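Local structure of glycoside Hydrolase (5T99) at residues D298-F301 / K306-F309; D535-F540 / M548-W553. The protein probably removes galactose from the ends of agarose-derived oligosaccharides, as a family 2 glycoside hydrolase that binds the inhibitor D-galacto-isofagomine. One frame throughout, in Å; residues are numbered along the deposited sequence.

Contact 1: D298-F301 / K306-F309; sequences DGFF and KIRF
F300 turns its ring away from its own backbone N (chi1 -156°) and onto I307 and F309, whereas F301 swings its CG opposite its carbonyl carbon (chi1 -64°), which brings the CD1-CE1 side of the ring obliquely against the backbone N and CG of K306. These residues belong to a tight beta hairpin of strands 299-302 and 305-313, and the second of these runs on as the opening strand of the TIM barrel. The hairpin is a good example of strands that pair at the turn and then part. F301 and K306 face each other as an antiparallel non-hydrogen-bonded pair, and one step on I307 N donates an almost straight bond of 3.0 Å to F300 O, approaching tilted from the carbonyl plane. The reciprocal pair, F300 N and I307 O, is already 4.5 Å apart, and a water fills in by accepting from F300 N at 2.8 Å and donating to I307 O. On the buried side, I307 CG2 sits at the edge of the F300 ring, 3.5 Å from CD2, while F309 CZ comes over a face, 3.9 Å from CG; the two rings are inclined at 55°. I410 and M411 of strand 409-416 touch both rings, so F300 joins the hairpin to the barrel interior. A serine in place of F300 would probably open a gap under F309 CZ and leave I307 CG2 without its aromatic neighbour. On the other side, G299 has a backbone shape in which a side chain would jam against D298 O and run into K306. The lysine chain bends back along this strip, its CG 3.7 Å from F301 CE1 and its CE 3.4 Å from D298 O.

Contact 2: D535-F540 / M548-W553; sequences DIEFHF and MGEFIW. With GIF (D-galacto-isofagomine), chain C.
The side chains of E537 and E550 run alongside one another head to tail, and the closest approach is between E537 CG and E550 OE1, at 3.2 Å. What meets here is a methylene and a carboxylate oxygen. The bend of E537 at chi2 (63°) turns its own acid group aside, so that OE2 stands 4.9 Å from E550 OE1. Each carboxylate is held from elsewhere: E537 receives Y478 and Q541 at OE2 and Y532 at OE1, and E550 OE1 is bonded to T495. Two buried acids this close would be expected to raise each other's affinity for a proton, an effect these polar partners probably moderate. The other oxygen, E550 OE2, lies in the plane of the F538 ring at its edge, 3.5 Å from CE1, with ring and carboxylate planes 74° apart; the partly positive rim hydrogens of the phenyl group are suited to such a neighbour. The contact illustrates the last stage of a beta-alpha-beta crossover in a TIM barrel: strand 490-495, then helix 534-543, then the parallel strand 549-552 beside it. Beyond the three touching residues the interface is loose. Even the nearest backbones, at E537 and E550, keep their CA atoms 8.0 Å apart, and I552 CG2 stays 6.3 Å from F538 CE1, its side chain touching T495 and Y603 instead. I536 and H539, on the outer surface of the helix, are partly exposed. Farther along segment 548-553, W553 turns to the sugar pocket, where D-galacto-isofagomine lies over one face of the indole, its C1 3.4 Å above the plane. The CH2 corner of the indole comes within 3.3 Å of the ligand's O2, while W553 NE1 is bonded to Y558 on the protein side.

In the fold
Contact 1 and contact 2 come one after the other along the chain, yet their centres lie only 14 Å apart, because the TIM barrel closes between them. Strand 305-313 opens the barrel and strand 549-552 is its last; they run side by side and parallel. F309 joins them directly, its N 2.9 Å from M548 O and its O 2.9 Å from E550 N, both probable hydrogen bonds, and its ring packs against F551. The hairpin of contact 1 lies toward the beginning of the barrel strands. In contact 2 the final strand meets the helix that precedes it, and the chain leads on to the sugar pocket at W553.

Contact 1: D298-F301 / K306-F309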
loop_
_atom_site.group_PDB
_atom_site.type_symbol
_atom_site.label_atom_id
_atom_site.label_comp_id
_atom_site.label_asym_id
_atom_site.label_seq_id
_atom_site.Cartn_x
_atom_site.Cartn_y
_atom_site.Cartn_z
ATOM N N ASP A 298 11.336 25.743 -1.076
ATOM C CA ASP A 298 11.284 25.639 -2.546
ATOM C C ASP A 298 11.275 24.238 -3.123
ATOM O O ASP A 298 11.146 24.085 -4.335
ATOM C CB ASP A 298 12.429 26.438 -3.162
ATOM C CG ASP A 298 12.279 27.935 -2.930
ATOM O OD1 ASP A 298 11.129 28.437 -2.801
ATOM O OD2 ASP A 298 13.323 28.613 -2.874
ATOM N N GLY A 299 11.389 23.218 -2.275
ATOM C CA GLY A 299 11.271 21.833 -2.745
ATOM C C GLY A 299 11.889 20.795 -1.844
ATOM O O GLY A 299 12.423 21.111 -0.777
ATOM N N PHE A 300 11.805 19.549 -2.300
ATOM C CA PHE A 300 12.316 18.384 -1.580
ATOM C C PHE A 300 13.515 17.832 -2.350
ATOM O O PHE A 300 13.569 17.908 -3.589
ATOM C CB PHE A 300 11.219 17.309 -1.436
ATOM C CG PHE A 300 11.439 16.366 -0.282
ATOM C CD1 PHE A 300 10.855 16.612 0.957
ATOM C CD2 PHE A 300 12.239 15.237 -0.427
ATOM C CE1 PHE A 300 11.073 15.750 2.032
ATOM C CE2 PHE A 300 12.463 14.375 0.638
ATOM C CZ PHE A 300 11.887 14.634 1.872
ATOM N N PHE A 301 14.472 17.275 -1.613
ATOM C CA PHE A 301 15.726 16.821 -2.188
ATOM C C PHE A 301 16.068 15.412 -1.716
ATOM O O PHE A 301 15.994 15.120 -0.527
ATOM C CB PHE A 301 16.857 17.795 -1.839
ATOM C CG PHE A 301 16.668 19.166 -2.419
ATOM C CD1 PHE A 301 17.279 19.522 -3.616
ATOM C CD2 PHE A 301 15.861 20.105 -1.770
ATOM C CE1 PHE A 301 17.090 20.795 -4.167
ATOM C CE2 PHE A 301 15.651 21.370 -2.315
ATOM C CZ PHE A 301 16.272 21.718 -3.518
ATOM N N LYS A 306 16.845 17.684 -6.615
ATOM C CA LYS A 306 15.402 17.926 -6.592
ATOM C C LYS A 306 14.673 16.647 -6.945
ATOM O O LYS A 306 14.992 16.022 -7.943
ATOM C CB LYS A 306 14.995 18.993 -7.614
ATOM C CG LYS A 306 14.755 20.382 -7.039
ATOM C CD LYS A 306 13.305 20.574 -6.559
ATOM C CE LYS A 306 13.018 22.033 -6.220
ATOM N NZ LYS A 306 13.043 22.940 -7.406
ATOM N N ILE A 307 13.716 16.269 -6.109
ATOM C CA ILE A 307 12.788 15.181 -6.383
ATOM C C ILE A 307 11.397 15.811 -6.499
ATOM O O ILE A 307 11.108 16.798 -5.827
ATOM C CB ILE A 307 12.847 14.081 -5.280
ATOM C CG1 ILE A 307 12.006 12.864 -5.661
ATOM C CG2 ILE A 307 12.390 14.588 -3.912
ATOM C CD1 ILE A 307 12.126 11.715 -4.674
ATOM N N ARG A 308 10.560 15.259 -7.374
ATOM C CA ARG A 308 9.151 15.642 -7.463
ATOM C C ARG A 308 8.278 14.423 -7.244
ATOM O O ARG A 308 8.599 13.338 -7.714
ATOM C CB ARG A 308 8.841 16.276 -8.817
ATOM C CG ARG A 308 9.775 17.431 -9.137
ATOM C CD ARG A 308 9.298 18.309 -10.282
ATOM N NE ARG A 308 9.826 19.676 -10.153
ATOM C CZ ARG A 308 9.356 20.623 -9.323
ATOM N NH1 ARG A 308 8.327 20.381 -8.499
ATOM N NH2 ARG A 308 9.930 21.832 -9.314
ATOM N N PHE A 309 7.163 14.610 -6.548
ATOM C CA PHE A 309 6.257 13.513 -6.241
ATOM C C PHE A 309 5.204 13.325 -7.334
ATOM O O PHE A 309 4.246 14.092 -7.445
ATOM C CB PHE A 309 5.579 13.718 -4.877
ATOM C CG PHE A 309 6.530 14.048 -3.763
ATOM C CD1 PHE A 309 7.681 13.297 -3.562
ATOM C CD2 PHE A 309 6.261 15.095 -2.899
ATOM C CE1 PHE A 309 8.560 13.605 -2.528
ATOM C CE2 PHE A 309 7.124 15.405 -1.861
ATOM C CZ PHE A 309 8.279 14.661 -1.672
HETATM O O HOH W 1 10.375 19.212 -4.728
#

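Contact 2: D535-F540 / M548-W553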
loop_
_atom_site.group_PDB
_atom_site.type_symbol
_atom_site.label_atom_id
_atom_site.label_comp_id
_atom_site.label_asym_id
_atom_site.label_seq_id
_atom_site.Cartn_x
_atom_site.Cartn_y
_atom_site.Cartn_z
ATOM N N ASP A 535 -5.908 16.806 -15.555
ATOM C CA ASP A 535 -5.397 17.910 -16.391
ATOM C C ASP A 535 -5.259 19.211 -15.578
ATOM O O ASP A 535 -4.318 19.981 -15.783
ATOM C CB ASP A 535 -6.323 18.188 -17.608
ATOM C CG ASP A 535 -6.811 16.915 -18.317
ATOM O OD1 ASP A 535 -6.773 16.843 -19.571
ATOM O OD2 ASP A 535 -7.266 15.991 -17.615
ATOM N N ILE A 536 -6.216 19.442 -14.673
ATOM C CA ILE A 536 -6.235 20.629 -13.810
ATOM C C ILE A 536 -5.050 20.621 -12.835
ATOM O O ILE A 536 -4.407 21.659 -12.641
ATOM C CB ILE A 536 -7.587 20.748 -13.038
ATOM C CG1 ILE A 536 -8.743 21.063 -13.998
ATOM C CG2 ILE A 536 -7.528 21.788 -11.920
ATOM C CD1 ILE A 536 -8.710 22.461 -14.596
ATOM N N GLU A 537 -4.756 19.470 -12.227
ATOM C CA GLU A 537 -3.593 19.389 -11.328
ATOM C C GLU A 537 -2.282 19.601 -12.101
ATOM O O GLU A 537 -1.432 20.390 -11.671
ATOM C CB GLU A 537 -3.548 18.069 -10.563
ATOM C CG GLU A 537 -2.582 18.072 -9.376
ATOM C CD GLU A 537 -2.933 19.065 -8.283
ATOM O OE1 GLU A 537 -4.141 19.265 -8.004
ATOM O OE2 GLU A 537 -1.995 19.628 -7.692
ATOM N N PHE A 538 -2.142 18.926 -13.247
ATOM C CA PHE A 538 -0.949 19.085 -14.096
ATOM C C PHE A 538 -0.697 20.554 -14.411
ATOM O O PHE A 538 0.435 21.035 -14.294
ATOM C CB PHE A 538 -1.057 18.309 -15.425
ATOM C CG PHE A 538 -1.265 16.824 -15.270
ATOM C CD1 PHE A 538 -0.943 16.146 -14.083
ATOM C CD2 PHE A 538 -1.769 16.098 -16.330
ATOM C CE1 PHE A 538 -1.158 14.791 -13.962
ATOM C CE2 PHE A 538 -1.979 14.729 -16.219
ATOM C CZ PHE A 538 -1.674 14.074 -15.038
ATOM N N HIS A 539 -1.766 21.246 -14.805
ATOM C CA HIS A 539 -1.701 22.658 -15.126
ATOM C C HIS A 539 -1.169 23.478 -13.951
ATOM O O HIS A 539 -0.206 24.234 -14.107
ATOM C CB HIS A 539 -3.082 23.171 -15.541
ATOM C CG HIS A 539 -3.077 24.598 -15.974
ATOM N ND1 HIS A 539 -3.691 25.599 -15.250
ATOM C CD2 HIS A 539 -2.492 25.200 -17.032
ATOM C CE1 HIS A 539 -3.508 26.753 -15.861
ATOM N NE2 HIS A 539 -2.778 26.541 -16.942
ATOM N N PHE A 540 -1.780 23.316 -12.780
ATOM C CA PHE A 540 -1.395 24.118 -11.613
ATOM C C PHE A 540 -0.060 23.673 -10.989
ATOM O O PHE A 540 0.617 24.500 -10.376
ATOM C CB PHE A 540 -2.537 24.202 -10.583
ATOM C CG PHE A 540 -3.665 25.140 -10.991
ATOM C CD1 PHE A 540 -3.484 26.526 -10.967
ATOM C CD2 PHE A 540 -4.908 24.648 -11.399
ATOM C CE1 PHE A 540 -4.513 27.397 -11.341
ATOM C CE2 PHE A 540 -5.944 25.517 -11.770
ATOM C CZ PHE A 540 -5.745 26.890 -11.744
ATOM N N MET A 548 5.942 20.491 -4.361
ATOM C CA MET A 548 6.851 19.349 -4.457
ATOM C C MET A 548 6.274 18.230 -5.297
ATOM O O MET A 548 7.028 17.354 -5.758
ATOM C CB MET A 548 7.175 18.801 -3.069
ATOM C CG MET A 548 7.877 19.797 -2.156
ATOM S SD MET A 548 7.987 19.186 -0.473
ATOM C CE MET A 548 8.627 20.635 0.357
ATOM N N GLY A 549 4.948 18.240 -5.463
ATOM C CA GLY A 549 4.240 17.270 -6.300
ATOM C C GLY A 549 2.813 17.032 -5.831
ATOM O O GLY A 549 2.242 17.848 -5.101
ATOM N N GLU A 550 2.261 15.890 -6.235
ATOM C CA GLU A 550 0.898 15.518 -5.919
ATOM C C GLU A 550 0.778 14.064 -5.488
ATOM O O GLU A 550 1.627 13.237 -5.799
ATOM C CB GLU A 550 -0.005 15.760 -7.124
ATOM C CG GLU A 550 0.313 14.935 -8.369
ATOM C CD GLU A 550 -0.737 15.115 -9.455
ATOM O OE1 GLU A 550 -1.943 14.986 -9.141
ATOM O OE2 GLU A 550 -0.357 15.388 -10.616
ATOM N N PHE A 551 -0.303 13.764 -4.780
ATOM C CA PHE A 551 -0.629 12.410 -4.399
ATOM C C PHE A 551 -2.103 12.185 -4.747
ATOM O O PHE A 551 -2.989 12.725 -4.085
ATOM C CB PHE A 551 -0.334 12.215 -2.911
ATOM C CG PHE A 551 1.149 12.146 -2.586
ATOM C CD1 PHE A 551 1.803 10.920 -2.512
ATOM C CD2 PHE A 551 1.889 13.309 -2.365
ATOM C CE1 PHE A 551 3.159 10.853 -2.215
ATOM C CE2 PHE A 551 3.245 13.247 -2.080
ATOM C CZ PHE A 551 3.886 12.020 -2.008
ATOM N N ILE A 552 -2.367 11.405 -5.801
ATOM C CA ILE A 552 -3.710 11.368 -6.388
ATOM C C ILE A 552 -4.612 10.512 -5.543
ATOM O O ILE A 552 -4.131 9.610 -4.885
ATOM C CB ILE A 552 -3.712 10.876 -7.860
ATOM C CG1 ILE A 552 -3.582 9.344 -7.945
ATOM C CG2 ILE A 552 -2.654 11.629 -8.670
ATOM C CD1 ILE A 552 -3.496 8.802 -9.349
ATOM N N TRP A 553 -5.911 10.815 -5.558
ATOM C CA TRP A 553 -6.929 9.978 -4.912
ATOM C C TRP A 553 -7.719 9.188 -5.983
ATOM O O TRP A 553 -8.672 9.729 -6.532
ATOM C CB TRP A 553 -7.896 10.842 -4.074
ATOM C CG TRP A 553 -8.719 9.962 -3.204
ATOM C CD1 TRP A 553 -9.966 9.467 -3.460
ATOM C CD2 TRP A 553 -8.292 9.370 -1.980
ATOM N NE1 TRP A 553 -10.352 8.614 -2.448
ATOM C CE2 TRP A 553 -9.336 8.535 -1.529
ATOM C CE3 TRP A 553 -7.118 9.463 -1.219
ATOM C CZ2 TRP A 553 -9.243 7.806 -0.339
ATOM C CZ3 TRP A 553 -7.025 8.752 -0.053
ATOM C CH2 TRP A 553 -8.080 7.931 0.388
HETATM C C GIF C . -10.168 11.869 2.063
HETATM N N GIF C . -10.411 12.923 1.089
HETATM O O GIF C . -12.877 12.146 -2.474
HETATM C C1 GIF C . -10.252 10.512 1.393
HETATM O O1 GIF C . -12.652 10.401 1.424
HETATM C C2 GIF C . -11.521 10.376 0.556
HETATM O O2 GIF C . -10.232 9.495 2.393
HETATM C C3 GIF C . -11.638 11.495 -0.475
HETATM C C4 GIF C . -11.561 12.858 0.205
HETATM C C5 GIF C . -12.940 11.371 -1.268
#